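Local coordinates for protein CpuTA1 (Curtobacterium pusillum, PDB 5K3W) that belongs to the class IV aminotransferase family, a group of two-domain proteins, and binds pyridoxal-5'-phosphate in a pocket lined by sixteen of its residues, at residues A[54-59]-A[172-177]; A[70-75]-A[232-237]; A[151-156]-A[197-202]. All coordinates share one frame; numbering follows the deposited sequence.

Overall arrangement
Contacts 1 and 2 border the same pyridoxal-5'-phosphate pocket, with centres about 12 Å apart. They are joined through Glu57 of the strand in contact 1, whose OE1 lies 2.8 Å from His72 ND1, a probable hydrogen bond, and forms a salt bridge of 2.8 Å with Arg75 NH2, both on the helix of contact 2. Contact 1 brings Lys174 up to the pyridoxal-5'-phosphate ring, whereas contact 2 holds the phosphate. Contact 3, its centre about 20 and 23 Å from those of contacts 1 and 2, is a parallel strand pair away from this ligand; the side chain of Phe198 still comes within about 7 Å of it. Contacts 1 and 3 both touch the second subunit.

Contact 1. Residues A[54-59]-A[172-177]; sequences GVFETI and GAKSLS. With PLP (pyridoxal-5'-phosphate), chain C.
Val55 and Ser175 form a single beta bridge, their CA atoms 4.1 Å apart, with Leu176 N donating to Gly54 O (2.9 Å) and Phe56 N to Lys174 O (3.0 Å). The strand belongs to the six-stranded antiparallel sheet of this class IV aminotransferase fold, and along its neighbouring strand Val55 pairs with Leu120; the bridge thus ties the loop carrying Lys174 to a sheet strand. The Lys174 side chain runs across the Phe56 ring at about a right angle, its CG over one face at 4.1 Å from the centroid, a CH-pi contact. Extended as far as CE, the chain bends only at its last torsion (49°), which turns NZ toward C4A of pyridoxal-5'-phosphate; the exact spacing there is doubtful. Glu57 also crosses the lysine at about a right angle, its OE2 meeting Lys174 CD at 3.6 Å, while OE1 is held by His72 and Arg75. Ser175 O reaches the edge of the Phe56 ring, near its plane, and Leu176 CD2 packs on Phe56 CB. Arg51 of the second subunit also packs on this phenylalanine. Ser175 OG closes an ST turn by accepting from Ser177 N at 3.1 Å.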
loop_
_atom_site.group_PDB
_atom_site.type_symbol
_atom_site.label_atom_id
_atom_site.label_comp_id
_atom_site.label_asym_id
_atom_site.label_seq_id
_atom_site.Cartn_x
_atom_site.Cartn_y
_atom_site.Cartn_z
ATOM N N GLY A 54 2.447 -6.154 -3.629
ATOM C CA GLY A 54 2.633 -7.559 -3.313
ATOM C C GLY A 54 1.570 -8.001 -2.338
ATOM O O GLY A 54 0.673 -7.235 -1.970
ATOM N N VAL A 55 1.681 -9.258 -1.909
ATOM C CA VAL A 55 0.741 -9.813 -0.948
ATOM C C VAL A 55 1.518 -10.461 0.197
ATOM O O VAL A 55 2.722 -10.704 0.105
ATOM C CB VAL A 55 -0.227 -10.813 -1.621
ATOM C CG1 VAL A 55 -1.094 -10.089 -2.641
ATOM C CG2 VAL A 55 0.546 -11.924 -2.291
ATOM N N PHE A 56 0.822 -10.724 1.299
ATOM C CA PHE A 56 1.496 -11.331 2.436
ATOM C C PHE A 56 0.512 -12.160 3.241
ATOM O O PHE A 56 -0.702 -12.002 3.119
ATOM C CB PHE A 56 2.149 -10.278 3.344
ATOM C CG PHE A 56 1.182 -9.596 4.263
ATOM C CD1 PHE A 56 0.401 -8.534 3.802
ATOM C CD2 PHE A 56 1.039 -10.025 5.589
ATOM C CE1 PHE A 56 -0.504 -7.902 4.637
ATOM C CE2 PHE A 56 0.142 -9.394 6.445
ATOM C CZ PHE A 56 -0.632 -8.321 5.972
ATOM N N GLU A 57 1.064 -13.041 4.076
ATOM C CA GLU A 57 0.314 -13.790 5.080
ATOM C C GLU A 57 1.092 -13.786 6.386
ATOM O O GLU A 57 2.328 -13.849 6.382
ATOM C CB GLU A 57 0.070 -15.252 4.651
ATOM C CG GLU A 57 -0.995 -15.428 3.599
ATOM C CD GLU A 57 -2.369 -15.182 4.153
ATOM O OE1 GLU A 57 -2.573 -15.365 5.377
ATOM O OE2 GLU A 57 -3.250 -14.801 3.357
ATOM N N THR A 58 0.373 -13.735 7.501
ATOM C CA THR A 58 0.972 -13.879 8.821
ATOM C C THR A 58 0.325 -15.070 9.512
ATOM O O THR A 58 -0.905 -15.145 9.584
ATOM C CB THR A 58 0.796 -12.616 9.661
ATOM O OG1 THR A 58 1.325 -11.499 8.939
ATOM C CG2 THR A 58 1.565 -12.753 10.945
ATOM N N ILE A 59 1.153 -15.988 10.022
ATOM C CA ILE A 59 0.702 -17.288 10.510
ATOM C C ILE A 59 1.261 -17.536 11.904
ATOM O O ILE A 59 2.482 -17.551 12.094
ATOM C CB ILE A 59 1.128 -18.415 9.566
ATOM C CG1 ILE A 59 0.724 -18.082 8.119
ATOM C CG2 ILE A 59 0.552 -19.739 10.052
ATOM C CD1 ILE A 59 1.386 -18.986 7.038
ATOM N N GLY A 172 -10.390 -6.746 -0.221
ATOM C CA GLY A 172 -10.349 -8.133 0.163
ATOM C C GLY A 172 -9.055 -8.834 -0.160
ATOM O O GLY A 172 -8.974 -10.061 0.006
ATOM N N ALA A 173 -8.050 -8.105 -0.642
ATOM C CA ALA A 173 -6.712 -8.654 -0.812
ATOM C C ALA A 173 -5.846 -8.323 0.406
ATOM O O ALA A 173 -5.942 -7.235 0.977
ATOM C CB ALA A 173 -6.070 -8.108 -2.090
ATOM N N LYS A 174 -5.005 -9.277 0.807
ATOM C CA LYS A 174 -4.045 -9.057 1.894
ATOM C C LYS A 174 -2.750 -8.560 1.266
ATOM O O LYS A 174 -1.811 -9.322 1.005
ATOM C CB LYS A 174 -3.839 -10.340 2.677
ATOM C CG LYS A 174 -3.514 -10.165 4.134
ATOM C CD LYS A 174 -3.461 -11.538 4.793
ATOM C CE LYS A 174 -2.894 -11.452 6.188
ATOM N NZ LYS A 174 -3.577 -10.380 6.893
ATOM N N SER A 175 -2.714 -7.258 0.981
ATOM C CA SER A 175 -1.629 -6.694 0.193
ATOM C C SER A 175 -0.612 -6.020 1.104
ATOM O O SER A 175 -0.818 -5.878 2.317
ATOM C CB SER A 175 -2.148 -5.701 -0.855
ATOM O OG SER A 175 -2.372 -4.401 -0.314
ATOM N N LEU A 176 0.514 -5.626 0.492
ATOM C CA LEU A 176 1.556 -4.889 1.185
ATOM C C LEU A 176 1.226 -3.420 1.317
ATOM O O LEU A 176 1.916 -2.723 2.059
ATOM C CB LEU A 176 2.895 -5.040 0.468
ATOM C CG LEU A 176 3.372 -6.488 0.338
ATOM C CD1 LEU A 176 4.592 -6.575 -0.556
ATOM C CD2 LEU A 176 3.661 -7.086 1.722
ATOM N N SER A 177 0.195 -2.941 0.618
ATOM C CA SER A 177 -0.154 -1.520 0.616
ATOM C C SER A 177 -1.089 -1.216 1.790
ATOM O O SER A 177 -2.286 -0.948 1.632
ATOM C CB SER A 177 -0.776 -1.129 -0.717
ATOM O OG SER A 177 0.209 -1.089 -1.736
HETATM N N1 PLP C . -8.463 -8.278 8.058
HETATM C C2 PLP C . -7.253 -7.863 7.583
HETATM C C2A PLP C . -7.142 -6.594 6.759
HETATM C C3 PLP C . -6.127 -8.620 7.846
HETATM O O3 PLP C . -4.903 -8.168 7.329
HETATM C C4 PLP C . -6.232 -9.780 8.575
HETATM C C4A PLP C . -5.044 -10.636 8.922
HETATM C C5 PLP C . -7.438 -10.192 9.055
HETATM C C6 PLP C . -8.562 -9.430 8.783
HETATM C C5A PLP C . -7.532 -11.468 9.885
HETATM O O4P PLP C . -7.055 -12.607 9.192
HETATM P P PLP C . -6.408 -13.829 9.988
HETATM O O1P PLP C . -7.322 -14.282 11.105
HETATM O O2P PLP C . -5.058 -13.459 10.553
HETATM O O3P PLP C . -6.234 -14.996 9.050
#

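Contact 2. Residues A[70-75]-A[232-237]; sequences ELHLGR and AGTTQA. With PLP (pyridoxal-5'-phosphate), chain C.
Arg75 leaves its helix with CG anti to the backbone N (chi1 -169°) and bends only at chi3 (65°), a course that brings its guanidinium alongside Ala232 and Thr234; on Thr234, a chi1 of 67° turns OG1 toward the phosphate and leaves CG2 to face the helix. That methyl sits almost exactly over the centre of the His72 ring, 3.8 Å from the centroid, in a CH-pi contact, and also meets Leu71 CB. It lies over one face of the guanidinium as well, offset toward the rim. Arg75 NH1 donates to Ala232 O at 2.9 Å; the acceptor is close to the guanidinium plane, but the nitrogen stands above the plane of the carbonyl. Gly233 is the N-cap of helix 234-245, whose first turn receives the phosphate of pyridoxal-5'-phosphate: Thr234 N reaches O3P at 3.0 Å and Thr235 N reaches O1P at 3.0 Å. The helix terminus would be expected to favour the negative charge. Four donors converge on O3P, since Thr234 OG1 adds a bond of 2.7 Å and both NH1 and NH2 of Arg75 point to it near the guanidinium plane. From the second shell, Glu57 orients that guanidinium. On O1P, the backbone bond is doubled by Thr235 OG1 at 2.7 Å.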
loop_
_atom_site.group_PDB
_atom_site.type_symbol
_atom_site.label_atom_id
_atom_site.label_comp_id
_atom_site.label_asym_id
_atom_site.label_seq_id
_atom_site.Cartn_x
_atom_site.Cartn_y
_atom_site.Cartn_z
ATOM N N GLU A 70 -2.831 -24.484 5.629
ATOM C CA GLU A 70 -3.369 -24.646 4.278
ATOM C C GLU A 70 -4.340 -23.522 3.929
ATOM O O GLU A 70 -4.326 -23.021 2.803
ATOM C CB GLU A 70 -4.040 -26.020 4.131
ATOM C CG GLU A 70 -4.530 -26.356 2.723
ATOM C CD GLU A 70 -3.398 -26.627 1.718
ATOM O OE1 GLU A 70 -2.249 -26.886 2.123
ATOM O OE2 GLU A 70 -3.657 -26.584 0.503
ATOM N N LEU A 71 -5.195 -23.121 4.874
ATOM C CA LEU A 71 -6.035 -21.942 4.680
ATOM C C LEU A 71 -5.196 -20.709 4.354
ATOM O O LEU A 71 -5.496 -19.979 3.401
ATOM C CB LEU A 71 -6.862 -21.674 5.930
ATOM C CG LEU A 71 -8.238 -22.279 6.110
ATOM C CD1 LEU A 71 -8.898 -21.540 7.266
ATOM C CD2 LEU A 71 -9.050 -22.137 4.819
ATOM N N HIS A 72 -4.153 -20.444 5.156
ATOM C CA HIS A 72 -3.301 -19.292 4.878
ATOM C C HIS A 72 -2.717 -19.375 3.470
ATOM O O HIS A 72 -2.712 -18.383 2.730
ATOM C CB HIS A 72 -2.177 -19.175 5.917
ATOM C CG HIS A 72 -2.603 -18.577 7.229
ATOM N ND1 HIS A 72 -2.854 -17.229 7.395
ATOM C CD2 HIS A 72 -2.799 -19.142 8.445
ATOM C CE1 HIS A 72 -3.205 -16.992 8.647
ATOM N NE2 HIS A 72 -3.172 -18.135 9.307
ATOM N N LEU A 73 -2.216 -20.549 3.077
ATOM C CA LEU A 73 -1.636 -20.678 1.743
ATOM C C LEU A 73 -2.686 -20.463 0.676
ATOM O O LEU A 73 -2.412 -19.846 -0.357
ATOM C CB LEU A 73 -0.995 -22.048 1.558
ATOM C CG LEU A 73 0.240 -22.351 2.399
ATOM C CD1 LEU A 73 0.766 -23.735 2.020
ATOM C CD2 LEU A 73 1.314 -21.269 2.232
ATOM N N GLY A 74 -3.887 -21.008 0.893
ATOM C CA GLY A 74 -4.967 -20.783 -0.049
ATOM C C GLY A 74 -5.264 -19.310 -0.219
ATOM O O GLY A 74 -5.467 -18.834 -1.342
ATOM N N ARG A 75 -5.263 -18.559 0.896
ATOM C CA ARG A 75 -5.577 -17.140 0.841
ATOM C C ARG A 75 -4.424 -16.338 0.263
ATOM O O ARG A 75 -4.655 -15.325 -0.404
ATOM C CB ARG A 75 -5.962 -16.617 2.228
ATOM C CG ARG A 75 -6.555 -15.216 2.202
ATOM C CD ARG A 75 -6.989 -14.744 3.586
ATOM N NE ARG A 75 -5.868 -14.597 4.510
ATOM C CZ ARG A 75 -5.992 -14.396 5.822
ATOM N NH1 ARG A 75 -7.193 -14.317 6.382
ATOM N NH2 ARG A 75 -4.910 -14.269 6.578
ATOM N N ALA A 232 -11.448 -13.065 4.335
ATOM C CA ALA A 232 -11.992 -14.212 5.051
ATOM C C ALA A 232 -10.922 -14.631 6.038
ATOM O O ALA A 232 -9.858 -15.107 5.636
ATOM C CB ALA A 232 -12.343 -15.355 4.100
ATOM N N GLY A 233 -11.168 -14.401 7.324
ATOM C CA GLY A 233 -10.134 -14.626 8.316
ATOM C C GLY A 233 -9.986 -16.101 8.652
ATOM O O GLY A 233 -10.963 -16.821 8.859
ATOM N N THR A 234 -8.738 -16.557 8.701
ATOM C CA THR A 234 -8.527 -17.906 9.201
ATOM C C THR A 234 -8.927 -18.008 10.671
ATOM O O THR A 234 -9.484 -19.029 11.085
ATOM C CB THR A 234 -7.077 -18.353 8.971
ATOM O OG1 THR A 234 -6.170 -17.583 9.767
ATOM C CG2 THR A 234 -6.702 -18.208 7.509
ATOM N N THR A 235 -8.721 -16.948 11.462
ATOM C CA THR A 235 -9.093 -17.013 12.877
ATOM C C THR A 235 -10.607 -17.006 13.060
ATOM O O THR A 235 -11.143 -17.774 13.868
ATOM C CB THR A 235 -8.456 -15.853 13.645
ATOM O OG1 THR A 235 -7.066 -15.784 13.326
ATOM C CG2 THR A 235 -8.605 -16.050 15.153
ATOM N N GLN A 236 -11.310 -16.155 12.308
ATOM C CA GLN A 236 -12.769 -16.114 12.367
ATOM C C GLN A 236 -13.383 -17.483 12.087
ATOM O O GLN A 236 -14.337 -17.897 12.764
ATOM C CB GLN A 236 -13.294 -15.068 11.378
ATOM C CG GLN A 236 -14.795 -15.056 11.220
ATOM C CD GLN A 236 -15.280 -16.061 10.176
ATOM O OE1 GLN A 236 -14.821 -16.057 9.033
ATOM N NE2 GLN A 236 -16.205 -16.930 10.573
ATOM N N ALA A 237 -12.874 -18.197 11.080
ATOM C CA ALA A 237 -13.391 -19.540 10.842
ATOM C C ALA A 237 -13.168 -20.428 12.062
ATOM O O ALA A 237 -14.072 -21.163 12.475
ATOM C CB ALA A 237 -12.764 -20.155 9.589
HETATM N N1 PLP C . -8.463 -8.278 8.058
HETATM C C2 PLP C . -7.253 -7.863 7.583
HETATM C C2A PLP C . -7.142 -6.594 6.759
HETATM C C3 PLP C . -6.127 -8.620 7.846
HETATM O O3 PLP C . -4.903 -8.168 7.329
HETATM C C4 PLP C . -6.232 -9.780 8.575
HETATM C C4A PLP C . -5.044 -10.636 8.922
HETATM C C5 PLP C . -7.438 -10.192 9.055
HETATM C C6 PLP C . -8.562 -9.430 8.783
HETATM C C5A PLP C . -7.532 -11.468 9.885
HETATM O O4P PLP C . -7.055 -12.607 9.192
HETATM P P PLP C . -6.408 -13.829 9.988
HETATM O O1P PLP C . -7.322 -14.282 11.105
HETATM O O2P PLP C . -5.058 -13.459 10.553
HETATM O O3P PLP C . -6.234 -14.996 9.050
#

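Contact 3. Residues A[151-156]-A[197-202]; sequences VVTLDR and IFVSSD
Val151 meets Ile197 through its CG1 branch, which lies anti to the backbone N (chi1 -176°) and packs against Ile197 CD1 at 4.0 Å, the two side chains crossing at about a right angle. From Val152 the carbonyl O accepts Ile197 N at 3.0 Å. Thr153 sits opposite Ile197 in the register, its side chain on the same sheet face as Ile197 and Val199; its CB touches Val199 CG2 at 3.9 Å, while its hydroxyl bonds to Asp282. Leu154 uses both backbone polar atoms, its N donating to Ile197 O and its O accepting from Val199 N, and its side chain turns with Phe198 to the other face. Helix 179-190 covers that face, with Ala184 against both residues. Two adjacent parallel strands linked through this helix make a beta-alpha-beta crossover. Asp155 pairs with Val199, and its OD1 accepts from Gly157 N, two residues on, as in an Asx turn; its carbonyl O and OD2 bond to Trp168 and Ser166 of the second subunit. Arg156 N completes the run with a nearly straight bond to Val199 O, 2.9 Å at 175°. In its side chain, a bend at chi2 (74°) lays the arginine over the Phe198 ring: CD stands above its centre, 3.5 Å from the centroid, in a close CH-pi contact. The guanidinium is tilted to the ring, with CZ 5.2 Å from the centroid, at most a weak cation-pi attraction.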
loop_
_atom_site.group_PDB
_atom_site.type_symbol
_atom_site.label_atom_id
_atom_site.label_comp_id
_atom_site.label_asym_id
_atom_site.label_seq_id
_atom_site.Cartn_x
_atom_site.Cartn_y
_atom_site.Cartn_z
ATOM N N VAL A 151 -12.083 0.122 21.163
ATOM C CA VAL A 151 -12.126 0.224 19.713
ATOM C C VAL A 151 -12.983 1.419 19.295
ATOM O O VAL A 151 -13.887 1.849 20.014
ATOM C CB VAL A 151 -12.648 -1.099 19.089
ATOM C CG1 VAL A 151 -12.614 -1.041 17.562
ATOM C CG2 VAL A 151 -11.821 -2.279 19.595
ATOM N N VAL A 152 -12.700 1.949 18.110
ATOM C CA VAL A 152 -13.486 3.031 17.536
ATOM C C VAL A 152 -13.865 2.642 16.118
ATOM O O VAL A 152 -13.164 1.866 15.465
ATOM C CB VAL A 152 -12.722 4.375 17.554
ATOM C CG1 VAL A 152 -12.421 4.783 18.974
ATOM C CG2 VAL A 152 -11.422 4.266 16.773
ATOM N N THR A 153 -14.987 3.167 15.644
ATOM C CA THR A 153 -15.370 2.962 14.253
ATOM C C THR A 153 -14.834 4.098 13.386
ATOM O O THR A 153 -14.836 5.267 13.791
ATOM C CB THR A 153 -16.891 2.839 14.099
ATOM O OG1 THR A 153 -17.543 3.903 14.792
ATOM C CG2 THR A 153 -17.370 1.531 14.665
ATOM N N LEU A 154 -14.336 3.734 12.203
ATOM C CA LEU A 154 -13.742 4.668 11.253
ATOM C C LEU A 154 -14.266 4.386 9.853
ATOM O O LEU A 154 -14.401 3.227 9.439
ATOM C CB LEU A 154 -12.216 4.589 11.227
ATOM C CG LEU A 154 -11.433 5.022 12.465
ATOM C CD1 LEU A 154 -9.936 5.067 12.146
ATOM C CD2 LEU A 154 -11.926 6.365 13.020
ATOM N N ASP A 155 -14.556 5.459 9.128
ATOM C CA ASP A 155 -15.046 5.316 7.773
ATOM C C ASP A 155 -13.941 4.758 6.877
ATOM O O ASP A 155 -12.823 5.280 6.846
ATOM C CB ASP A 155 -15.539 6.663 7.265
ATOM C CG ASP A 155 -15.678 6.694 5.767
ATOM O OD1 ASP A 155 -16.339 5.779 5.225
ATOM O OD2 ASP A 155 -15.104 7.613 5.137
ATOM N N ARG A 156 -14.246 3.672 6.178
ATOM C CA ARG A 156 -13.303 3.087 5.236
ATOM C C ARG A 156 -13.276 3.834 3.915
ATOM O O ARG A 156 -12.269 3.769 3.202
ATOM C CB ARG A 156 -13.648 1.612 4.980
ATOM C CG ARG A 156 -12.669 0.862 4.072
ATOM C CD ARG A 156 -11.378 0.552 4.803
ATOM N NE ARG A 156 -10.334 0.048 3.911
ATOM C CZ ARG A 156 -9.601 0.817 3.097
ATOM N NH1 ARG A 156 -9.806 2.129 3.053
ATOM N NH2 ARG A 156 -8.663 0.278 2.318
ATOM N N ILE A 197 -12.673 -0.701 13.955
ATOM C CA ILE A 197 -13.550 -1.426 13.055
ATOM C C ILE A 197 -13.899 -0.476 11.923
ATOM O O ILE A 197 -14.385 0.636 12.170
ATOM C CB ILE A 197 -14.806 -1.942 13.757
ATOM C CG1 ILE A 197 -14.453 -3.147 14.638
ATOM C CG2 ILE A 197 -15.850 -2.317 12.713
ATOM C CD1 ILE A 197 -15.387 -3.350 15.792
ATOM N N PHE A 198 -13.614 -0.900 10.692
ATOM C CA PHE A 198 -13.988 -0.135 9.513
ATOM C C PHE A 198 -15.475 -0.273 9.227
ATOM O O PHE A 198 -16.053 -1.357 9.346
ATOM C CB PHE A 198 -13.187 -0.590 8.293
ATOM C CG PHE A 198 -11.791 -0.050 8.250
ATOM C CD1 PHE A 198 -11.558 1.307 8.404
ATOM C CD2 PHE A 198 -10.702 -0.903 8.078
ATOM C CE1 PHE A 198 -10.268 1.800 8.369
ATOM C CE2 PHE A 198 -9.407 -0.406 8.041
ATOM C CZ PHE A 198 -9.192 0.941 8.182
ATOM N N VAL A 199 -16.082 0.844 8.841
ATOM C CA VAL A 199 -17.473 0.933 8.420
ATOM C C VAL A 199 -17.490 1.483 7.001
ATOM O O VAL A 199 -16.776 2.447 6.696
ATOM C CB VAL A 199 -18.278 1.844 9.374
ATOM C CG1 VAL A 199 -19.698 2.099 8.840
ATOM C CG2 VAL A 199 -18.289 1.240 10.784
ATOM N N SER A 200 -18.296 0.879 6.135
ATOM C CA SER A 200 -18.294 1.300 4.746
ATOM C C SER A 200 -19.051 2.616 4.579
ATOM O O SER A 200 -19.755 3.075 5.485
ATOM C CB SER A 200 -18.905 0.223 3.861
ATOM O OG SER A 200 -20.281 0.070 4.156
ATOM N N SER A 201 -18.883 3.224 3.395
ATOM C CA SER A 201 -19.631 4.432 3.031
ATOM C C SER A 201 -21.114 4.272 3.301
ATOM O O SER A 201 -21.760 5.188 3.824
ATOM C CB SER A 201 -19.442 4.771 1.547
ATOM O OG SER A 201 -18.075 4.887 1.205
ATOM N N ASP A 202 -21.679 3.128 2.922
ATOM C CA ASP A 202 -23.115 2.909 3.029
ATOM C C ASP A 202 -23.515 2.349 4.383
ATOM O O ASP A 202 -24.666 1.930 4.549
ATOM C CB ASP A 202 -23.615 1.992 1.903
ATOM C CG ASP A 202 -22.597 0.924 1.492
ATOM O OD1 ASP A 202 -21.567 0.741 2.179
ATOM O OD2 ASP A 202 -22.835 0.254 0.469
#